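Local structure of thymidylate synthase ThyX (Streptomyces cacaoi subsp. asoensis, 4P5A) at residues B[150-155]-B[163-168]; B[100-105]-B[171-176]; B[64-69]-B[182-187]. The protein methylates UMP and dUMP as an FAD-dependent homotetramer, probably with methylenetetrahydrofolate as methyl donor and NADPH as reductant. All coordinates share one frame; numbering follows the deposited sequence. Where two conformers were deposited one is given.

Contact 1. Residues B[150-155]-B[163-168]; sequences EEYQRL and EIARLV. With 5BU (5-bromo-uridine-5'-monophosphate), chain G.
Ala165 is the small bump at the middle of this helix-to-helix joint: its CB settles between the ring of Tyr152 and the side chain of Leu155 on helix 131-157, 3.7 Å from Tyr152 CD2 and 3.8 Å from Leu155 CB. The CA atoms of Tyr152 and Ala165 are the nearest pair, consistent with the small methyl. A second bump, the CG2 branch of Val168, presses on the backbone of helix 131-157 at Tyr152, 3.7 Å from its N, while its CG1 branch turns to the CD1 methyl of Leu155. Tyr152 itself swings along the groove, CG anti to the backbone N (chi1 174°), so that its edge rather than its face meets the chain at 165-166. CD2 there lies 3.4 Å from Ala165 O, and CE2 lies beside Arg166 N; beyond the ring, the hydroxyl is hydrogen-bonded to Val102 N. Of the Arg166 side chain, CB touches Tyr152 CE2; the rest turns away. Its CG takes the crowded position between backbone N and carbonyl carbon (chi1 55°), and the chain bends again at chi2. NE is tied back to Glu163 O (3.0 Å), which restrains the guanidinium, whose NH2 gives the shortest bond to the nucleotide, 2.8 Å to 5BU OP2. NH1 adds 5BU OP1 at 3.1 Å and a weak bond to OP2. An alanine in place of Arg166 has no guanidinium, and the grip on the phosphate and the tie to Glu163 O would probably both go, weakening nucleotide binding. NH2 also meets Gln206 of the second subunit, and Arg98 NH1 binds the nucleotide as well. The guanidinium thus leaves the apolar packing for the phosphate, where its positive charge, with that of Arg98, would probably favour the doubly ionised form.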
loop_
_atom_site.group_PDB
_atom_site.type_symbol
_atom_site.label_atom_id
_atom_site.label_comp_id
_atom_site.label_asym_id
_atom_site.label_seq_id
_atom_site.Cartn_x
_atom_site.Cartn_y
_atom_site.Cartn_z
ATOM N N GLU B 150 14.422 31.181 -20.804
ATOM C CA GLU B 150 15.129 31.562 -22.051
ATOM C C GLU B 150 16.146 30.452 -22.425
ATOM O O GLU B 150 16.301 30.077 -23.632
ATOM C CB GLU B 150 15.793 32.936 -21.825
ATOM C CG GLU B 150 16.900 33.270 -22.817
ATOM C CD GLU B 150 17.686 34.506 -22.340
ATOM O OE1 GLU B 150 17.106 35.319 -21.565
ATOM O OE2 GLU B 150 18.884 34.615 -22.702
ATOM N N GLU B 151 16.796 29.884 -21.397
ATOM C CA GLU B 151 17.738 28.805 -21.630
ATOM C C GLU B 151 17.041 27.495 -22.015
ATOM O O GLU B 151 17.574 26.750 -22.833
ATOM C CB GLU B 151 18.698 28.559 -20.438
ATOM C CG GLU B 151 19.631 29.752 -20.061
ATOM C CD GLU B 151 20.516 30.213 -21.263
ATOM O OE1 GLU B 151 20.835 29.412 -22.178
ATOM O OE2 GLU B 151 20.772 31.447 -21.294
ATOM N N TYR B 152 15.874 27.215 -21.416
ATOM C CA TYR B 152 15.102 26.032 -21.806
ATOM C C TYR B 152 14.769 26.149 -23.291
ATOM O O TYR B 152 14.986 25.208 -24.060
ATOM C CB TYR B 152 13.816 26.000 -20.984
ATOM C CG TYR B 152 12.843 24.937 -21.335
ATOM C CD1 TYR B 152 11.539 25.236 -21.775
ATOM C CD2 TYR B 152 13.200 23.580 -21.153
ATOM C CE1 TYR B 152 10.600 24.222 -22.066
ATOM C CE2 TYR B 152 12.243 22.539 -21.442
ATOM C CZ TYR B 152 10.962 22.890 -21.877
ATOM O OH TYR B 152 10.048 21.920 -22.191
ATOM N N GLN B 153 14.257 27.310 -23.690
ATOM C CA GLN B 153 13.885 27.438 -25.125
ATOM C C GLN B 153 15.104 27.381 -26.037
ATOM O O GLN B 153 15.016 26.853 -27.144
ATOM C CB GLN B 153 13.169 28.779 -25.320
ATOM C CG GLN B 153 11.754 28.814 -24.801
ATOM C CD GLN B 153 10.872 27.761 -25.441
ATOM O OE1 GLN B 153 10.794 27.696 -26.635
ATOM N NE2 GLN B 153 10.191 26.919 -24.613
ATOM N N ARG B 154 16.215 27.964 -25.593
ATOM C CA ARG B 154 17.453 27.898 -26.409
ATOM C C ARG B 154 17.909 26.468 -26.617
ATOM O O ARG B 154 18.305 26.057 -27.748
ATOM C CB ARG B 154 18.621 28.621 -25.719
ATOM C CG ARG B 154 19.754 28.989 -26.726
ATOM C CD ARG B 154 21.027 29.525 -26.073
ATOM N NE ARG B 154 20.814 30.536 -25.042
ATOM C CZ ARG B 154 20.414 31.808 -25.209
ATOM N NH1 ARG B 154 20.151 32.381 -26.407
ATOM N NH2 ARG B 154 20.274 32.538 -24.130
ATOM N N LEU B 155 17.862 25.671 -25.546
ATOM C CA LEU B 155 18.181 24.249 -25.658
ATOM C C LEU B 155 17.242 23.536 -26.599
ATOM O O LEU B 155 17.735 22.794 -27.468
ATOM C CB LEU B 155 18.218 23.541 -24.301
ATOM C CG LEU B 155 19.401 24.027 -23.452
ATOM C CD1 LEU B 155 19.112 23.603 -21.931
ATOM C CD2 LEU B 155 20.825 23.561 -24.012
ATOM N N GLU B 163 13.664 16.009 -22.296
ATOM C CA GLU B 163 13.950 15.467 -20.919
ATOM C C GLU B 163 15.259 16.040 -20.313
ATOM O O GLU B 163 15.463 16.041 -19.069
ATOM C CB GLU B 163 13.954 13.914 -20.951
ATOM C CG GLU B 163 15.203 13.358 -21.693
ATOM C CD GLU B 163 15.403 11.853 -21.476
ATOM O OE1 GLU B 163 16.558 11.383 -21.681
ATOM O OE2 GLU B 163 14.400 11.123 -21.118
ATOM N N ILE B 164 16.160 16.579 -21.165
ATOM C CA ILE B 164 17.365 17.151 -20.677
ATOM C C ILE B 164 17.194 18.659 -20.636
ATOM O O ILE B 164 17.692 19.282 -19.678
ATOM C CB ILE B 164 18.572 16.774 -21.597
ATOM C CG1 ILE B 164 18.965 15.312 -21.415
ATOM C CG2 ILE B 164 19.744 17.774 -21.463
ATOM C CD1 ILE B 164 19.638 15.045 -20.047
ATOM N N ALA B 165 16.526 19.261 -21.603
ATOM C CA ALA B 165 16.340 20.725 -21.552
ATOM C C ALA B 165 15.640 21.182 -20.289
ATOM O O ALA B 165 15.956 22.289 -19.750
ATOM C CB ALA B 165 15.592 21.246 -22.760
ATOM N N ARG B 166 14.683 20.375 -19.795
ATOM C CA ARG B 166 13.954 20.791 -18.584
ATOM C C ARG B 166 14.763 20.817 -17.340
ATOM O O ARG B 166 14.218 21.280 -16.307
ATOM C CB ARG B 166 12.705 19.993 -18.347
ATOM C CG ARG B 166 12.853 18.464 -18.285
ATOM C CD ARG B 166 13.568 18.017 -16.997
ATOM N NE ARG B 166 13.441 16.543 -16.936
ATOM C CZ ARG B 166 12.372 15.856 -16.440
ATOM N NH1 ARG B 166 11.346 16.495 -15.888
ATOM N NH2 ARG B 166 12.385 14.543 -16.573
ATOM N N LEU B 167 16.015 20.334 -17.389
ATOM C CA LEU B 167 16.901 20.483 -16.246
ATOM C C LEU B 167 17.013 21.901 -15.694
ATOM O O LEU B 167 17.291 22.079 -14.511
ATOM C CB LEU B 167 18.269 19.936 -16.570
ATOM C CG LEU B 167 18.531 18.484 -16.161
ATOM C CD1 LEU B 167 17.393 17.614 -16.662
ATOM C CD2 LEU B 167 19.874 18.130 -16.909
ATOM N N VAL B 168 16.869 22.917 -16.565
ATOM C CA VAL B 168 17.065 24.294 -16.115
ATOM C C VAL B 168 15.818 24.929 -15.485
ATOM O O VAL B 168 15.905 26.057 -14.936
ATOM C CB VAL B 168 17.553 25.176 -17.316
ATOM C CG1 VAL B 168 18.951 24.615 -17.760
ATOM C CG2 VAL B 168 16.491 25.238 -18.392
HETATM P P 5BU G . 8.665 14.086 -16.010
HETATM O OP1 5BU G . 8.357 15.524 -15.889
HETATM O OP2 5BU G . 9.970 13.638 -15.509
HETATM O OP3 5BU G . 8.206 13.451 -17.242
HETATM O "O5'" 5BU G . 7.719 13.382 -14.916
HETATM C "C5'" 5BU G . 6.361 13.832 -14.792
HETATM C "C4'" 5BU G . 5.721 13.008 -13.640
HETATM O "O4'" 5BU G . 5.509 11.594 -14.152
HETATM C "C3'" 5BU G . 6.502 12.828 -12.364
HETATM O "O3'" 5BU G . 5.531 12.567 -11.257
HETATM C "C2'" 5BU G . 7.312 11.588 -12.648
HETATM O "O2'" 5BU G . 7.633 10.990 -11.439
HETATM C "C1'" 5BU G . 6.406 10.699 -13.466
HETATM N N1 5BU G . 7.267 10.042 -14.537
HETATM C C2 5BU G . 8.211 9.104 -14.134
HETATM O O2 5BU G . 8.198 8.794 -12.925
HETATM N N3 5BU G . 9.026 8.515 -15.067
HETATM C C4 5BU G . 8.952 8.789 -16.441
HETATM O O4 5BU G . 9.809 8.306 -17.187
HETATM C C5 5BU G . 8.000 9.710 -16.799
HETATM C C6 5BU G . 7.162 10.327 -15.908
HETATM BR BR 5BU G . 7.683 10.064 -18.646
#

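Contact 2. Residues B[100-105]-B[171-176]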
loop_
_atom_site.group_PDB
_atom_site.type_symbol
_atom_site.label_atom_id
_atom_site.label_comp_id
_atom_site.label_asym_id
_atom_site.label_seq_id
_atom_site.Cartn_x
_atom_site.Cartn_y
_atom_site.Cartn_z
ATOM N N ARG B 100 6.355 16.222 -23.277
ATOM C CA ARG B 100 5.821 17.397 -23.948
ATOM C C ARG B 100 6.570 18.623 -23.444
ATOM O O ARG B 100 6.982 18.655 -22.277
ATOM C CB ARG B 100 4.347 17.556 -23.611
ATOM C CG ARG B 100 3.659 18.680 -24.510
ATOM C CD ARG B 100 2.122 18.532 -24.649
ATOM N NE ARG B 100 1.401 19.098 -23.492
ATOM C CZ ARG B 100 0.869 20.334 -23.423
ATOM N NH1 ARG B 100 0.947 21.175 -24.461
ATOM N NH2 ARG B 100 0.244 20.737 -22.307
ATOM N N GLU B 101 6.729 19.632 -24.330
ATOM C CA GLU B 101 7.361 20.890 -23.910
ATOM C C GLU B 101 6.562 21.559 -22.808
ATOM O O GLU B 101 5.329 21.527 -22.795
ATOM C CB GLU B 101 7.418 21.812 -25.109
ATOM C CG GLU B 101 7.954 23.185 -24.840
ATOM C CD GLU B 101 8.182 23.988 -26.177
ATOM O OE1 GLU B 101 8.251 25.253 -26.077
ATOM O OE2 GLU B 101 8.333 23.335 -27.278
ATOM N N VAL B 102 7.285 22.177 -21.863
ATOM C CA VAL B 102 6.650 22.712 -20.700
ATOM C C VAL B 102 6.239 24.147 -21.053
ATOM O O VAL B 102 7.016 24.883 -21.733
ATOM C CB VAL B 102 7.695 22.771 -19.518
ATOM C CG1 VAL B 102 7.079 23.487 -18.225
ATOM C CG2 VAL B 102 8.208 21.296 -19.197
ATOM N N GLY B 103 5.076 24.538 -20.546
ATOM C CA GLY B 103 4.555 25.923 -20.677
ATOM C C GLY B 103 5.276 26.894 -19.781
ATOM O O GLY B 103 5.927 26.514 -18.768
ATOM N N ALA B 104 5.103 28.178 -20.070
ATOM C CA ALA B 104 5.902 29.143 -19.349
ATOM C C ALA B 104 5.115 29.727 -18.189
ATOM O O ALA B 104 5.027 30.916 -18.049
ATOM C CB ALA B 104 6.390 30.281 -20.305
ATOM N N ALA B 105 4.566 28.872 -17.320
ATOM C CA ALA B 105 3.797 29.385 -16.176
ATOM C C ALA B 105 4.515 28.991 -14.950
ATOM O O ALA B 105 4.899 27.780 -14.796
ATOM C CB ALA B 105 2.401 28.872 -16.169
ATOM N N VAL B 171 11.605 24.655 -9.597
ATOM C CA VAL B 171 10.572 23.845 -8.927
ATOM C C VAL B 171 9.256 24.588 -8.787
ATOM O O VAL B 171 8.211 23.998 -8.362
ATOM C CB VAL B 171 11.054 23.331 -7.565
ATOM C CG1 VAL B 171 12.275 22.337 -7.682
ATOM C CG2 VAL B 171 11.362 24.501 -6.640
ATOM N N SER B 172 9.227 25.874 -9.166
ATOM C CA SER B 172 8.014 26.645 -9.206
ATOM C C SER B 172 7.204 26.500 -10.480
ATOM O O SER B 172 6.125 27.075 -10.609
ATOM C CB SER B 172 8.383 28.133 -9.030
ATOM O OG SER B 172 9.195 28.477 -10.190
ATOM N N THR B 173 7.757 25.773 -11.460
ATOM C CA THR B 173 7.089 25.546 -12.724
ATOM C C THR B 173 5.728 24.818 -12.462
ATOM O O THR B 173 5.715 23.883 -11.695
ATOM C CB THR B 173 7.955 24.568 -13.594
ATOM O OG1 THR B 173 9.228 25.213 -13.826
ATOM C CG2 THR B 173 7.285 24.392 -14.970
ATOM N N TYR B 174 4.649 25.259 -13.084
ATOM C CA TYR B 174 3.336 24.602 -12.866
ATOM C C TYR B 174 3.309 23.239 -13.565
ATOM O O TYR B 174 3.876 23.087 -14.701
ATOM C CB TYR B 174 2.223 25.466 -13.437
ATOM C CG TYR B 174 1.714 26.451 -12.426
ATOM C CD1 TYR B 174 0.717 26.124 -11.532
ATOM C CD2 TYR B 174 2.275 27.752 -12.361
ATOM C CE1 TYR B 174 0.249 27.085 -10.587
ATOM C CE2 TYR B 174 1.795 28.707 -11.488
ATOM C CZ TYR B 174 0.760 28.367 -10.618
ATOM O OH TYR B 174 0.230 29.270 -9.743
ATOM N N SER B 175 2.671 22.275 -12.875
ATOM C CA SER B 175 2.366 21.018 -13.463
ATOM C C SER B 175 0.861 20.740 -13.235
ATOM O O SER B 175 0.175 21.522 -12.583
ATOM C CB SER B 175 3.303 19.965 -12.799
ATOM O OG SER B 175 3.264 18.753 -13.609
ATOM N N VAL B 176 0.348 19.686 -13.870
ATOM C CA VAL B 176 -1.044 19.393 -13.822
ATOM C C VAL B 176 -1.151 17.890 -13.694
ATOM O O VAL B 176 -0.356 17.185 -14.339
ATOM C CB VAL B 176 -1.805 19.919 -15.053
ATOM C CG1 VAL B 176 -1.357 19.328 -16.342
ATOM C CG2 VAL B 176 -3.271 19.749 -14.886
HETATM O O HOH W 1 3.900 24.872 -16.720
#
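Val102 and Thr173 point their methyls at each other, tip to tip: Val102 CG1 stands 3.4 Å from Thr173 CG2, tighter than usual van der Waals contact. Both methyls are anti to their own backbone N, Val102 at chi1 175°, which turns each toward the other segment. The other branch of the threonine, OG1, takes no part in this meeting and is hydrogen-bonded to Pro170 O. The next residue, Tyr174, turns its ring by the chain at Ala105, with CG beside the backbone N (chi1 -89°). The ring presents an edge, CD2 lying 3.6 Å from Ala105 O and 4.0 Å from Ala105 CB, while the hydroxyl is hydrogen-bonded to Asp11 O. The backbones join at this point through one straight bond, Tyr174 N to Ala105 O at 3.1 Å, the donor sitting above the carbonyl plane. Tyr174 begins strand 174-181, an inner member of the four-stranded antiparallel sheet, and Ala105 begins strand 105-107, which pairs in parallel with strand 7-9. The contact therefore ties the incoming end of a sheet strand to the loop that follows strand 91-94. Ahead of Ala105 the loop folds through an inverse gamma turn centred on Ala104, which brings Gly103 O round to the same side. A water bridges there, donating to Tyr174 O at 2.7 Å and weakly to Gly103 O. Val102 also packs on Ala97 and Leu169, and its side chain is about 7 Å from the bound nucleotide at the nearest atoms.

Contact 3. Residues B[64-69]-B[182-187]. With FAD (flavin-adenine dinucleotide), chain L.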
loop_
_atom_site.group_PDB
_atom_site.type_symbol
_atom_site.label_atom_id
_atom_site.label_comp_id
_atom_site.label_asym_id
_atom_site.label_seq_id
_atom_site.Cartn_x
_atom_site.Cartn_y
_atom_site.Cartn_z
ATOM N N PRO B 64 -14.535 1.046 6.285
ATOM C CA PRO B 64 -15.713 1.424 5.586
ATOM C C PRO B 64 -15.641 2.711 4.803
ATOM O O PRO B 64 -16.361 2.838 3.809
ATOM C CB PRO B 64 -16.812 1.564 6.690
ATOM C CG PRO B 64 -16.336 0.571 7.764
ATOM C CD PRO B 64 -14.815 0.829 7.737
ATOM N N PHE B 65 -14.782 3.658 5.193
ATOM C CA PHE B 65 -14.676 4.873 4.433
ATOM C C PHE B 65 -13.860 4.749 3.143
ATOM O O PHE B 65 -13.647 5.718 2.395
ATOM C CB PHE B 65 -14.017 5.928 5.327
ATOM C CG PHE B 65 -14.891 6.286 6.563
ATOM C CD1 PHE B 65 -15.938 7.229 6.444
ATOM C CD2 PHE B 65 -14.669 5.693 7.784
ATOM C CE1 PHE B 65 -16.738 7.538 7.522
ATOM C CE2 PHE B 65 -15.562 5.984 8.899
ATOM C CZ PHE B 65 -16.542 6.976 8.741
ATOM N N GLU B 66 -13.371 3.560 2.830
ATOM C CA GLU B 66 -12.573 3.375 1.582
ATOM C C GLU B 66 -13.432 2.992 0.393
ATOM O O GLU B 66 -12.860 2.920 -0.739
ATOM C CB GLU B 66 -11.531 2.234 1.785
ATOM C CG GLU B 66 -10.515 2.605 2.846
ATOM C CD GLU B 66 -9.491 1.441 3.116
ATOM O OE1 GLU B 66 -9.458 0.461 2.322
ATOM O OE2 GLU B 66 -8.761 1.552 4.101
ATOM N N HIS B 67 -14.718 2.697 0.614
ATOM C CA HIS B 67 -15.500 2.118 -0.502
ATOM C C HIS B 67 -16.126 3.243 -1.322
ATOM O O HIS B 67 -17.347 3.378 -1.420
ATOM C CB HIS B 67 -16.545 1.108 0.041
ATOM C CG HIS B 67 -15.846 -0.036 0.693
ATOM N ND1 HIS B 67 -15.557 -1.217 0.032
ATOM C CD2 HIS B 67 -15.320 -0.166 1.924
ATOM C CE1 HIS B 67 -14.869 -2.028 0.814
ATOM N NE2 HIS B 67 -14.720 -1.434 1.973
ATOM N N ASN B 68 -15.272 4.090 -1.924
ATOM C CA ASN B 68 -15.716 5.210 -2.721
ATOM C C ASN B 68 -14.572 5.747 -3.491
ATOM O O ASN B 68 -13.442 5.281 -3.243
ATOM C CB ASN B 68 -16.324 6.336 -1.833
ATOM C CG ASN B 68 -15.447 6.671 -0.620
ATOM O OD1 ASN B 68 -15.769 6.376 0.603
ATOM N ND2 ASN B 68 -14.403 7.234 -0.907
ATOM N N SER B 69 -14.773 6.771 -4.294
ATOM C CA SER B 69 -13.635 7.332 -5.032
ATOM C C SER B 69 -13.900 8.794 -5.370
ATOM O O SER B 69 -15.086 9.178 -5.620
ATOM C CB SER B 69 -13.455 6.528 -6.293
ATOM O OG SER B 69 -12.383 7.015 -7.048
ATOM N N ASN B 182 -9.792 7.602 -2.035
ATOM C CA ASN B 182 -11.051 7.330 -1.331
ATOM C C ASN B 182 -11.127 8.281 -0.108
ATOM O O ASN B 182 -10.141 8.985 0.225
ATOM C CB ASN B 182 -11.205 5.860 -0.958
ATOM C CG ASN B 182 -10.088 5.370 -0.028
ATOM O OD1 ASN B 182 -9.836 6.001 1.014
ATOM N ND2 ASN B 182 -9.368 4.251 -0.409
ATOM N N ALA B 183 -12.292 8.291 0.566
ATOM C CA ALA B 183 -12.450 9.300 1.617
ATOM C C ALA B 183 -11.513 9.045 2.814
ATOM O O ALA B 183 -11.103 9.996 3.500
ATOM C CB ALA B 183 -13.920 9.233 2.153
ATOM N N ARG B 184 -11.136 7.774 3.087
ATOM C CA ARG B 184 -10.205 7.482 4.198
ATOM C C ARG B 184 -8.838 8.087 3.853
ATOM O O ARG B 184 -8.199 8.739 4.731
ATOM C CB ARG B 184 -10.148 5.964 4.421
ATOM C CG ARG B 184 -9.504 5.720 5.847
ATOM C CD ARG B 184 -9.076 4.234 5.913
ATOM N NE ARG B 184 -8.740 3.960 7.326
ATOM C CZ ARG B 184 -8.403 2.703 7.718
ATOM N NH1 ARG B 184 -8.162 2.471 9.058
ATOM N NH2 ARG B 184 -8.330 1.709 6.816
ATOM N N ALA B 185 -8.395 7.905 2.631
ATOM C CA ALA B 185 -7.100 8.444 2.205
ATOM C C ALA B 185 -7.177 9.967 2.186
ATOM O O ALA B 185 -6.197 10.605 2.515
ATOM C CB ALA B 185 -6.783 7.913 0.803
ATOM N N LEU B 186 -8.288 10.547 1.769
ATOM C CA LEU B 186 -8.443 11.996 1.791
ATOM C C LEU B 186 -8.381 12.476 3.256
ATOM O O LEU B 186 -7.664 13.490 3.486
ATOM C CB LEU B 186 -9.804 12.436 1.147
ATOM C CG LEU B 186 -9.966 13.979 1.121
ATOM C CD1 LEU B 186 -8.842 14.695 0.346
ATOM C CD2 LEU B 186 -11.304 14.227 0.462
ATOM N N MET B 187 -9.054 11.808 4.183
ATOM C CA MET B 187 -8.993 12.281 5.598
ATOM C C MET B 187 -7.575 12.201 6.138
ATOM O O MET B 187 -7.154 13.118 6.892
ATOM C CB MET B 187 -10.020 11.460 6.493
ATOM C CG MET B 187 -11.432 11.998 6.243
ATOM S SD MET B 187 -12.554 11.125 7.350
ATOM C CE MET B 187 -12.815 9.490 6.520
HETATM P PA FAD L . -3.615 -1.446 7.311
HETATM O O1A FAD L . -2.354 -1.852 7.746
HETATM O O2A FAD L . -4.209 -2.229 6.218
HETATM O O5B FAD L . -3.400 0.052 6.757
HETATM C C5B FAD L . -2.713 0.918 7.518
HETATM C C4B FAD L . -3.204 2.408 7.253
HETATM O O4B FAD L . -2.727 2.572 5.889
HETATM C C3B FAD L . -4.709 2.634 7.185
HETATM O O3B FAD L . -5.040 2.977 8.534
HETATM C C2B FAD L . -4.839 3.823 6.265
HETATM O O2B FAD L . -4.411 5.071 6.914
HETATM C C1B FAD L . -3.807 3.392 5.221
HETATM N N9A FAD L . -4.364 2.585 4.104
HETATM C C8A FAD L . -3.911 1.367 3.671
HETATM N N7A FAD L . -4.611 1.049 2.532
HETATM C C5A FAD L . -5.507 2.046 2.268
HETATM C C6A FAD L . -6.458 2.210 1.276
HETATM N N6A FAD L . -6.608 1.343 0.271
HETATM N N1A FAD L . -7.199 3.363 1.285
HETATM C C2A FAD L . -6.998 4.283 2.229
HETATM N N3A FAD L . -6.048 4.143 3.215
HETATM C C4A FAD L . -5.316 3.013 3.267
HETATM N N1 FAD L . -12.973 -5.693 9.472
HETATM C C2 FAD L . -14.057 -6.104 8.851
HETATM O O2 FAD L . -14.020 -6.431 7.652
HETATM N N3 FAD L . -15.297 -6.134 9.512
HETATM C C4 FAD L . -15.429 -5.714 10.809
HETATM O O4 FAD L . -16.559 -5.737 11.362
HETATM C C4X FAD L . -14.270 -5.266 11.502
HETATM N N5 FAD L . -14.358 -4.833 12.794
HETATM C C5X FAD L . -13.167 -4.570 13.488
HETATM C C6 FAD L . -13.186 -4.299 14.906
HETATM C C7 FAD L . -11.942 -4.079 15.542
HETATM C C7M FAD L . -12.044 -3.759 17.083
HETATM C C8 FAD L . -10.698 -4.133 14.888
HETATM C C8M FAD L . -9.296 -3.856 15.501
HETATM C C9 FAD L . -10.705 -4.413 13.517
HETATM C C9A FAD L . -11.909 -4.596 12.842
HETATM N N10 FAD L . -11.868 -4.943 11.457
HETATM C C10 FAD L . -13.028 -5.269 10.835
HETATM C "C1'" FAD L . -10.606 -4.919 10.675
HETATM C "C2'" FAD L . -10.347 -3.398 10.280
HETATM O "O2'" FAD L . -11.375 -2.852 9.404
HETATM C "C3'" FAD L . -9.027 -3.296 9.525
HETATM O "O3'" FAD L . -9.058 -4.183 8.409
HETATM C "C4'" FAD L . -7.813 -3.673 10.421
HETATM O "O4'" FAD L . -7.971 -3.063 11.682
HETATM C "C5'" FAD L . -6.520 -3.165 9.818
HETATM O "O5'" FAD L . -6.537 -1.690 9.986
HETATM P P FAD L . -6.003 -0.752 8.794
HETATM O O1P FAD L . -6.788 -0.909 7.570
HETATM O O2P FAD L . -6.122 0.628 9.413
HETATM O O3P FAD L . -4.500 -1.235 8.625
HETATM O O HOH W 2 -10.919 2.025 -2.330
#
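The turn at 64-66, a 3-10 segment, lies against the first turn of helix 183-193, the CA atoms of Phe65 and Arg184 nearest, with a weak bond from Arg184 N to Phe65 O at 3.3 Å. Asn182 is the N-cap: its OD1 accepts in the carbonyl plane from Ala185 N at 2.9 Å. The other branch of the same amide, ND2, gives an almost straight bond (178°) to FAD N1A at 2.9 Å. Glu66 and Arg184 run side by side, both extended. A salt bridge joins them: Glu66 OE2 lies in the guanidinium plane and takes Arg184 NH2 on its anti lone pair at 2.8 Å, carboxylate and guanidinium 33° apart. NH2 also reaches FAD O1P (3.1 Å) and NH1 reaches FAD O2P (2.8 Å), while O3B sits over one guanidinium face. Glu66 OE1 bonds Ser91 of the third subunit, and OE2 also pairs with Arg88 of the fourth. Met187 CE touches Phe65 CG at 3.8 Å, the side chains crossing at about a right angle. Among Glu66, the pyrophosphate and the C-terminal carboxylate of Pro239, Arg184 probably stays charged and partly offsets them, with that neighbour's Arg88 contributing, while the cap amide reads the adenine edge.

Contact 2 lies between the other two: its centre is 12 Å from that of contact 1 and 30 Å from that of contact 3, and the centres of contacts 1 and 3 are 40 Å apart on opposite sides of the chain's centre. Along the chain the pairings enclose one another, 150-155 with 163-168 innermost, then 100-105 with 171-176, then 64-69 with 182-187. Contacts 1 and 2 touch through Tyr152 with Val102 and Gln153 with Glu101. Strand 174-181 of the antiparallel sheet runs from contact 2 towards helix 183-193 of contact 3. One subunit thus contributes from opposite ends to separate sites, a nucleotide phosphate at contact 1 and an FAD at contact 3, each completed by other subunits.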